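Local coordinates for protein muramoyltetrapeptide carboxypeptidase (Oxalobacter formigenes OXCC13, PDB 6UUK) that probably acts as a serine-type LD-carboxypeptidase of the S66 family, trimming the C-terminal residue from murein tetrapeptides during cell-wall recycling, at residues B[178-183]-B[316-321]; B[103-108]-B[133-138]. One frame throughout, in Å; residues are numbered along the deposited sequence.

Interaction 1: B[178-183]-B[316-321]; sequences FTRGDL and HTKDKV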
ATOM      1  N   PHE B 178     -26.593   4.019   5.540  1.00 22.07           N
ATOM      2  CA  PHE B 178     -28.034   4.011   5.341  1.00 29.87           C
ATOM      3  C   PHE B 178     -28.676   2.650   5.563  1.00 20.30           C
ATOM      4  O   PHE B 178     -29.897   2.591   5.756  1.00 20.33           O
ATOM      5  CB  PHE B 178     -28.390   4.499   3.928  1.00 31.53           C
ATOM      6  CG  PHE B 178     -28.051   5.941   3.680  1.00 26.93           C
ATOM      7  CD1 PHE B 178     -28.875   6.951   4.151  1.00 28.88           C
ATOM      8  CD2 PHE B 178     -26.911   6.288   2.973  1.00 31.86           C
ATOM      9  CE1 PHE B 178     -28.567   8.280   3.925  1.00 33.41           C
ATOM     10  CE2 PHE B 178     -26.599   7.615   2.742  1.00 34.18           C
ATOM     11  CZ  PHE B 178     -27.428   8.612   3.219  1.00 32.14           C
ATOM     12  N   THR B 179     -27.902   1.565   5.543  1.00 22.96           N
ATOM     13  CA  THR B 179     -28.437   0.232   5.791  1.00 23.79           C
ATOM     14  C   THR B 179     -28.490  -0.127   7.268  1.00 25.49           C
ATOM     15  O   THR B 179     -29.255  -1.022   7.646  1.00 33.88           O
ATOM     16  CB  THR B 179     -27.602  -0.826   5.060  1.00 32.14           C
ATOM     17  OG1 THR B 179     -26.220  -0.671   5.409  1.00 30.71           O
ATOM     18  CG2 THR B 179     -27.762  -0.693   3.555  1.00 23.35           C
ATOM     19  N   ARG B 180     -27.703   0.539   8.106  1.00 22.80           N
ATOM     20  CA  ARG B 180     -27.663   0.195   9.519  1.00 24.32           C
ATOM     21  C   ARG B 180     -28.943   0.629  10.225  1.00 33.73           C
ATOM     22  O   ARG B 180     -29.557   1.643   9.887  1.00 36.10           O
ATOM     23  CB  ARG B 180     -26.455   0.844  10.193  1.00 26.82           C
ATOM     24  CG  ARG B 180     -26.388   2.355  10.031  1.00 28.40           C
ATOM     25  CD  ARG B 180     -25.497   2.970  11.095  1.00 25.43           C
ATOM     26  NE  ARG B 180     -24.178   2.347  11.134  1.00 30.55           N
ATOM     27  CZ  ARG B 180     -23.374   2.371  12.191  1.00 23.41           C
ATOM     28  NH1 ARG B 180     -23.761   2.977  13.305  1.00 26.95           N
ATOM     29  NH2 ARG B 180     -22.188   1.781  12.140  1.00 20.18           N
ATOM     30  N   GLY B 181     -29.349  -0.166  11.219  1.00 25.83           N
ATOM     31  CA  GLY B 181     -30.477   0.204  12.053  1.00 20.94           C
ATOM     32  C   GLY B 181     -30.169   1.265  13.084  1.00 20.98           C
ATOM     33  O   GLY B 181     -31.079   1.978  13.516  1.00 22.25           O
ATOM     34  N   ASP B 182     -28.905   1.384  13.488  1.00 30.70           N
ATOM     35  CA  ASP B 182     -28.477   2.418  14.429  1.00 34.67           C
ATOM     36  C   ASP B 182     -28.012   3.660  13.664  1.00 29.30           C
ATOM     37  O   ASP B 182     -26.851   4.066  13.712  1.00 32.38           O
ATOM     38  CB  ASP B 182     -27.383   1.875  15.343  1.00 36.50           C
ATOM     39  CG  ASP B 182     -27.196   2.708  16.600  1.00 42.02           C
ATOM     40  OD1 ASP B 182     -26.908   3.917  16.489  1.00 50.82           O
ATOM     41  OD2 ASP B 182     -27.341   2.149  17.708  1.00 46.42           O
ATOM     42  N   LEU B 183     -28.961   4.258  12.943  1.00 25.27           N
ATOM     43  CA  LEU B 183     -28.656   5.391  12.079  1.00 23.36           C
ATOM     44  C   LEU B 183     -28.077   6.551  12.880  1.00 29.00           C
ATOM     45  O   LEU B 183     -28.476   6.805  14.021  1.00 22.70           O
ATOM     46  CB  LEU B 183     -29.913   5.843  11.336  1.00 22.36           C
ATOM     47  CG  LEU B 183     -30.421   4.917  10.230  1.00 24.83           C
ATOM     48  CD1 LEU B 183     -31.745   5.416   9.675  1.00 18.62           C
ATOM     49  CD2 LEU B 183     -29.388   4.799   9.121  1.00 20.44           C
ATOM     50  N   HIS B 316     -14.085   5.472   8.963  1.00 26.24           N
ATOM     51  CA  HIS B 316     -15.054   4.377   8.973  1.00 18.59           C
ATOM     52  C   HIS B 316     -15.733   4.260  10.332  1.00 15.81           C
ATOM     53  O   HIS B 316     -15.775   3.193  10.943  1.00 14.84           O
ATOM     54  CB  HIS B 316     -14.380   3.068   8.583  1.00 17.47           C
ATOM     55  CG  HIS B 316     -13.810   3.072   7.199  1.00 16.76           C
ATOM     56  ND1 HIS B 316     -12.715   3.830   6.844  1.00 23.96           N
ATOM     57  CD2 HIS B 316     -14.183   2.404   6.082  1.00 20.14           C
ATOM     58  CE1 HIS B 316     -12.438   3.631   5.567  1.00 19.95           C
ATOM     59  NE2 HIS B 316     -13.313   2.769   5.082  1.00 16.96           N
ATOM     60  N   THR B 317     -16.268   5.377  10.811  1.00 13.15           N
ATOM     61  CA  THR B 317     -16.966   5.445  12.084  1.00 11.53           C
ATOM     62  C   THR B 317     -18.443   5.725  11.851  1.00 24.90           C
ATOM     63  O   THR B 317     -18.862   6.107  10.753  1.00 22.79           O
ATOM     64  CB  THR B 317     -16.364   6.530  12.984  1.00 16.37           C
ATOM     65  OG1 THR B 317     -16.442   7.801  12.325  1.00 15.59           O
ATOM     66  CG2 THR B 317     -14.907   6.220  13.292  1.00 15.38           C
ATOM     67  N   LYS B 318     -19.237   5.523  12.903  1.00 20.48           N
ATOM     68  CA  LYS B 318     -20.665   5.812  12.815  1.00 18.99           C
ATOM     69  C   LYS B 318     -20.904   7.288  12.521  1.00 23.43           C
ATOM     70  O   LYS B 318     -21.688   7.637  11.632  1.00 23.29           O
ATOM     71  CB  LYS B 318     -21.367   5.399  14.108  1.00 18.48           C
ATOM     72  CG  LYS B 318     -22.771   5.963  14.247  1.00 19.48           C
ATOM     73  CD  LYS B 318     -23.410   5.553  15.561  1.00 22.65           C
ATOM     74  CE  LYS B 318     -24.761   6.221  15.743  1.00 30.56           C
ATOM     75  NZ  LYS B 318     -25.417   5.798  17.008  1.00 25.67           N
ATOM     76  N   ASP B 319     -20.234   8.168  13.260  1.00 14.64           N
ATOM     77  CA  ASP B 319     -20.347   9.605  13.049  1.00 21.03           C
ATOM     78  C   ASP B 319     -19.221  10.073  12.135  1.00 18.30           C
ATOM     79  O   ASP B 319     -18.042   9.972  12.491  1.00 18.32           O
ATOM     80  CB  ASP B 319     -20.304  10.355  14.381  1.00 29.40           C
ATOM     81  CG  ASP B 319     -21.611  10.270  15.137  1.00 25.66           C
ATOM     82  OD1 ASP B 319     -22.386   9.322  14.889  1.00 22.00           O
ATOM     83  OD2 ASP B 319     -21.873  11.164  15.968  1.00 21.82           O
ATOM     84  N   LYS B 320     -19.587  10.578  10.960  1.00 17.93           N
ATOM     85  CA  LYS B 320     -18.623  11.098  10.004  1.00 14.88           C
ATOM     86  C   LYS B 320     -19.209  12.327   9.328  1.00 14.15           C
ATOM     87  O   LYS B 320     -20.425  12.529   9.304  1.00 18.51           O
ATOM     88  CB  LYS B 320     -18.239  10.046   8.953  1.00 16.59           C
ATOM     89  CG  LYS B 320     -19.342   9.739   7.954  1.00 16.19           C
ATOM     90  CD  LYS B 320     -18.941   8.617   7.012  1.00 18.36           C
ATOM     91  CE  LYS B 320     -18.771   7.308   7.762  1.00 27.21           C
ATOM     92  NZ  LYS B 320     -18.350   6.198   6.865  1.00 38.11           N
ATOM     93  N   VAL B 321     -18.326  13.152   8.775  1.00 16.74           N
ATOM     94  CA  VAL B 321     -18.723  14.361   8.070  1.00 16.23           C
ATOM     95  C   VAL B 321     -18.516  14.153   6.576  1.00 20.02           C
ATOM     96  O   VAL B 321     -17.830  13.225   6.135  1.00 23.03           O
ATOM     97  CB  VAL B 321     -17.948  15.600   8.564  1.00 23.17           C
ATOM     98  CG1 VAL B 321     -18.268  15.882  10.023  1.00 17.27           C
ATOM     99  CG2 VAL B 321     -16.453  15.402   8.369  1.00 16.84           C
TER
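Arg-180 and Asp-182 meet a single residue of 316-321, Lys-318. The lysine is used along its whole length: its carbons lie against the arginine and its amine reaches the aspartate. Arg-180 starts with CG between the backbone N and the carbonyl carbon (chi1 56°). The chain then bends at chi3 (53°), which brings the guanidinium over to the lysine. The two chains cross at about a right angle. NH1 approaches Lys-318 CG at 3.3 Å, and Lys-318 CA sits over one face of the flat group. NH1 also points edge-on, in plane, at the carbonyl of Asp-182; NH1 to Asp-182 O is 3.3 Å, a weak bond. The stronger hold is on NE, which bonds to Ser-176 O. With an alanine here, the lysine stem would probably lose its cover on this side and Ser-176 O would lack this donor.

Gly-181 O receives a weak bond from Leu-183 N at 3.2 Å. This closes an inverse gamma turn centred on Asp-182. The side chain of Asp-182 carries the ionic part. Its OD1 forms a salt bridge with NZ of the extended Lys-318; the modelled 2.5 Å is doubtfully short. Arg-180 NH1 is 4.9 Å from Lys-318 NZ, and the carboxylate on the amine probably eases this pairing of like charges. Leu-183 adds its backbone: its O is 4.1 Å from Lys-318 CE.

Further support comes from the start of helix 185-196, where Thr-187 bonds to the backbone of Lys-318 and Lys-320. Ser-184 bonds to Asp-319. The second loop begins at His-316, a predicted charge-relay residue, but the salt bridge lies away from that site. This is a surface contact between two loops: an inverse gamma turn whose central aspartate makes a salt bridge to the facing loop.

Interaction 2: B[103-108]-B[133-138]; sequences ERSRQI and LHDLDF
Leu-136 packs its CD2 methyl against helix 101-111, between Ser-105 and Ile-108. Leu-136 and Ser-105 bury the most surface. CD2 lies 3.7 Å from Ser-105 CB and equally close to Ser-105 CA, so the methyl rests on the helix backbone at the small serine. Ile-108, one turn further on, brings its CD1 to 4.1 Å from Leu-136 CD2. The two side chains cross obliquely.

The polar groups meet only by van der Waals contact. Ser-105 OG lies 3.2 Å from Asp-135 CB. Its chi1 of -50° sets OG beside its own backbone N, and there it bonds back to Asp-101 O, one turn earlier. The buried hydroxyl therefore has its partner within the helix rather than in Asp-135. His-134, on the same loop as Asp-135, packs on Arg-303 of the second subunit.

The remaining side-chain bonds lie within the helix: one salt bridge and one neutral hydrogen bond, both to Glu-103 OE2. Arg-106 NH2 comes at 2.5 Å on the syn side of the carboxylate, nearly in line (174°) and in the plane of its own guanidinium. Gln-107 NE2 comes at 3.2 Å and uses the anti lone pair. The two donors thus grip a single oxygen.

In the fold, helix 101-111 comes just before strand 119-122 of the parallel part of the first sheet. The segment 133-138 is the loop after that strand, and Asp-137 holds the N-cap position of helix 138-142. Helix 155-163 completes the apolar side, where its Phe-157 touches both Ile-108 and Leu-136.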
ATOM      1  N   GLU B 103     -19.582  -3.933 -16.915  1.00 21.89           N
ATOM      2  CA  GLU B 103     -20.939  -3.599 -16.494  1.00 20.38           C
ATOM      3  C   GLU B 103     -20.932  -2.544 -15.396  1.00 20.67           C
ATOM      4  O   GLU B 103     -21.748  -1.616 -15.419  1.00 20.28           O
ATOM      5  CB  GLU B 103     -21.674  -4.857 -16.030  1.00 20.09           C
ATOM      6  CG  GLU B 103     -23.104  -4.606 -15.571  1.00 24.92           C
ATOM      7  CD  GLU B 103     -23.994  -4.067 -16.679  1.00 31.64           C
ATOM      8  OE1 GLU B 103     -23.734  -4.377 -17.861  1.00 39.97           O
ATOM      9  OE2 GLU B 103     -24.954  -3.333 -16.364  1.00 25.62           O
ATOM     10  N   ARG B 104     -20.021  -2.668 -14.427  1.00 20.19           N
ATOM     11  CA  ARG B 104     -19.899  -1.636 -13.402  1.00 18.36           C
ATOM     12  C   ARG B 104     -19.496  -0.301 -14.012  1.00 23.20           C
ATOM     13  O   ARG B 104     -19.922   0.755 -13.532  1.00 26.04           O
ATOM     14  CB  ARG B 104     -18.887  -2.055 -12.334  1.00 24.83           C
ATOM     15  CG  ARG B 104     -19.250  -3.319 -11.579  1.00 25.58           C
ATOM     16  CD  ARG B 104     -18.441  -3.454 -10.295  1.00 25.46           C
ATOM     17  NE  ARG B 104     -17.014  -3.231 -10.508  1.00 19.51           N
ATOM     18  CZ  ARG B 104     -16.158  -4.169 -10.903  1.00 19.07           C
ATOM     19  NH1 ARG B 104     -16.584  -5.401 -11.139  1.00 20.19           N
ATOM     20  NH2 ARG B 104     -14.876  -3.873 -11.066  1.00 13.66           N
ATOM     21  N   SER B 105     -18.682  -0.326 -15.069  1.00 15.15           N
ATOM     22  CA  SER B 105     -18.285   0.916 -15.724  1.00 20.89           C
ATOM     23  C   SER B 105     -19.456   1.547 -16.464  1.00 24.61           C
ATOM     24  O   SER B 105     -19.639   2.769 -16.423  1.00 27.76           O
ATOM     25  CB  SER B 105     -17.125   0.654 -16.682  1.00 23.91           C
ATOM     26  OG  SER B 105     -16.089  -0.066 -16.043  1.00 26.81           O
ATOM     27  N   ARG B 106     -20.259   0.728 -17.150  1.00 29.29           N
ATOM     28  CA  ARG B 106     -21.402   1.252 -17.887  1.00 29.19           C
ATOM     29  C   ARG B 106     -22.443   1.856 -16.954  1.00 28.19           C
ATOM     30  O   ARG B 106     -23.102   2.838 -17.317  1.00 26.86           O
ATOM     31  CB  ARG B 106     -22.028   0.144 -18.734  1.00 27.94           C
ATOM     32  CG  ARG B 106     -23.117   0.624 -19.677  1.00 31.10           C
ATOM     33  CD  ARG B 106     -24.028  -0.520 -20.084  1.00 32.90           C
ATOM     34  NE  ARG B 106     -24.647  -1.148 -18.921  1.00 32.29           N
ATOM     35  CZ  ARG B 106     -25.739  -0.690 -18.320  1.00 31.12           C
ATOM     36  NH1 ARG B 106     -26.338   0.403 -18.771  1.00 32.25           N
ATOM     37  NH2 ARG B 106     -26.234  -1.324 -17.265  1.00 30.99           N
ATOM     38  N   GLN B 107     -22.607   1.291 -15.755  1.00 24.92           N
ATOM     39  CA  GLN B 107     -23.574   1.827 -14.806  1.00 27.57           C
ATOM     40  C   GLN B 107     -23.165   3.191 -14.266  1.00 30.76           C
ATOM     41  O   GLN B 107     -24.028   3.944 -13.803  1.00 27.12           O
ATOM     42  CB  GLN B 107     -23.775   0.847 -13.649  1.00 26.64           C
ATOM     43  CG  GLN B 107     -24.396  -0.479 -14.061  1.00 30.41           C
ATOM     44  CD  GLN B 107     -24.437  -1.485 -12.927  1.00 28.52           C
ATOM     45  OE1 GLN B 107     -24.121  -1.161 -11.781  1.00 35.49           O
ATOM     46  NE2 GLN B 107     -24.827  -2.715 -13.241  1.00 36.55           N
ATOM     47  N   ILE B 108     -21.875   3.527 -14.314  1.00 31.41           N
ATOM     48  CA  ILE B 108     -21.440   4.847 -13.872  1.00 29.97           C
ATOM     49  C   ILE B 108     -21.633   5.876 -14.979  1.00 26.08           C
ATOM     50  O   ILE B 108     -21.984   7.031 -14.714  1.00 23.84           O
ATOM     51  CB  ILE B 108     -19.977   4.796 -13.393  1.00 35.36           C
ATOM     52  CG1 ILE B 108     -19.789   3.676 -12.370  1.00 35.65           C
ATOM     53  CG2 ILE B 108     -19.570   6.126 -12.781  1.00 33.25           C
ATOM     54  CD1 ILE B 108     -18.369   3.538 -11.867  1.00 32.39           C
ATOM     55  N   LEU B 133     -10.543   2.027 -14.049  1.00 23.86           N
ATOM     56  CA  LEU B 133     -10.164   3.424 -14.238  1.00 19.70           C
ATOM     57  C   LEU B 133     -10.036   3.777 -15.715  1.00 20.51           C
ATOM     58  O   LEU B 133     -10.327   4.912 -16.108  1.00 16.49           O
ATOM     59  CB  LEU B 133      -8.854   3.720 -13.507  1.00 18.06           C
ATOM     60  CG  LEU B 133      -8.926   3.808 -11.982  1.00 18.21           C
ATOM     61  CD1 LEU B 133      -7.540   4.014 -11.396  1.00 18.34           C
ATOM     62  CD2 LEU B 133      -9.861   4.929 -11.557  1.00 16.00           C
ATOM     63  N   HIS B 134      -9.611   2.822 -16.544  1.00 26.73           N
ATOM     64  CA  HIS B 134      -9.489   3.068 -17.974  1.00 20.53           C
ATOM     65  C   HIS B 134     -10.806   2.888 -18.716  1.00 17.69           C
ATOM     66  O   HIS B 134     -10.955   3.417 -19.823  1.00 23.43           O
ATOM     67  CB  HIS B 134      -8.426   2.147 -18.577  1.00 20.76           C
ATOM     68  CG  HIS B 134      -7.063   2.334 -17.989  1.00 22.59           C
ATOM     69  ND1 HIS B 134      -6.231   3.370 -18.356  1.00 26.46           N
ATOM     70  CD2 HIS B 134      -6.385   1.619 -17.060  1.00 22.07           C
ATOM     71  CE1 HIS B 134      -5.100   3.285 -17.678  1.00 28.04           C
ATOM     72  NE2 HIS B 134      -5.167   2.230 -16.885  1.00 22.66           N
ATOM     73  N   ASP B 135     -11.760   2.154 -18.139  1.00 23.86           N
ATOM     74  CA  ASP B 135     -13.058   1.990 -18.786  1.00 22.52           C
ATOM     75  C   ASP B 135     -13.903   3.251 -18.673  1.00 27.93           C
ATOM     76  O   ASP B 135     -14.770   3.493 -19.522  1.00 28.58           O
ATOM     77  CB  ASP B 135     -13.804   0.801 -18.181  1.00 28.19           C
ATOM     78  CG  ASP B 135     -13.059  -0.506 -18.353  1.00 28.37           C
ATOM     79  OD1 ASP B 135     -12.320  -0.644 -19.352  1.00 26.78           O
ATOM     80  OD2 ASP B 135     -13.213  -1.399 -17.493  1.00 29.42           O
ATOM     81  N   LEU B 136     -13.669   4.059 -17.646  1.00 26.21           N
ATOM     82  CA  LEU B 136     -14.433   5.276 -17.424  1.00 27.35           C
ATOM     83  C   LEU B 136     -13.836   6.437 -18.213  1.00 28.57           C
ATOM     84  O   LEU B 136     -12.687   6.396 -18.661  1.00 25.33           O
ATOM     85  CB  LEU B 136     -14.469   5.626 -15.936  1.00 22.75           C
ATOM     86  CG  LEU B 136     -14.802   4.488 -14.969  1.00 27.95           C
ATOM     87  CD1 LEU B 136     -14.723   4.965 -13.530  1.00 29.26           C
ATOM     88  CD2 LEU B 136     -16.166   3.892 -15.267  1.00 32.57           C
ATOM     89  N   ASP B 137     -14.640   7.485 -18.375  1.00 26.96           N
ATOM     90  CA  ASP B 137     -14.229   8.718 -19.042  1.00 24.65           C
ATOM     91  C   ASP B 137     -14.399   9.847 -18.029  1.00 23.15           C
ATOM     92  O   ASP B 137     -15.472  10.447 -17.925  1.00 25.80           O
ATOM     93  CB  ASP B 137     -15.048   8.961 -20.312  1.00 25.89           C
ATOM     94  CG  ASP B 137     -14.523  10.125 -21.133  1.00 26.09           C
ATOM     95  OD1 ASP B 137     -13.455  10.670 -20.784  1.00 30.92           O
ATOM     96  OD2 ASP B 137     -15.182  10.494 -22.127  1.00 23.01           O
ATOM     97  N   PHE B 138     -13.333  10.131 -17.277  1.00 22.56           N
ATOM     98  CA  PHE B 138     -13.409  11.149 -16.238  1.00 20.82           C
ATOM     99  C   PHE B 138     -13.527  12.555 -16.809  1.00 26.59           C
ATOM    100  O   PHE B 138     -13.993  13.458 -16.106  1.00 26.60           O
ATOM    101  CB  PHE B 138     -12.194  11.045 -15.315  1.00 20.81           C
ATOM    102  CG  PHE B 138     -12.151   9.768 -14.524  1.00 18.85           C
ATOM    103  CD1 PHE B 138     -11.454   8.668 -14.996  1.00 17.35           C
ATOM    104  CD2 PHE B 138     -12.819   9.664 -13.316  1.00 18.28           C
ATOM    105  CE1 PHE B 138     -11.418   7.489 -14.272  1.00 19.49           C
ATOM    106  CE2 PHE B 138     -12.788   8.488 -12.587  1.00 18.12           C
ATOM    107  CZ  PHE B 138     -12.085   7.400 -13.066  1.00 16.26           C
TER

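Overall arrangement
Interaction 1 is a surface contact and interaction 2 is mostly buried. Their centres are about 28 Å apart, and their nearest atoms are about 16 Å apart without touching. They share no helix or strand, though both border elements of the same six-stranded sheet. Interaction 2 closes early in the chain and joins nearby parts of the N-terminal domain. Interaction 1 spans 132 intervening residues and ties the loop before helix 185-196 to the returning chain. The chemistry follows the place: a salt bridge and a lysine stem at the surface, methyl packing on a helix inside. In interaction 2 the charged pairs stay within helix 101-111; in interaction 1 the salt bridge joins the two segments.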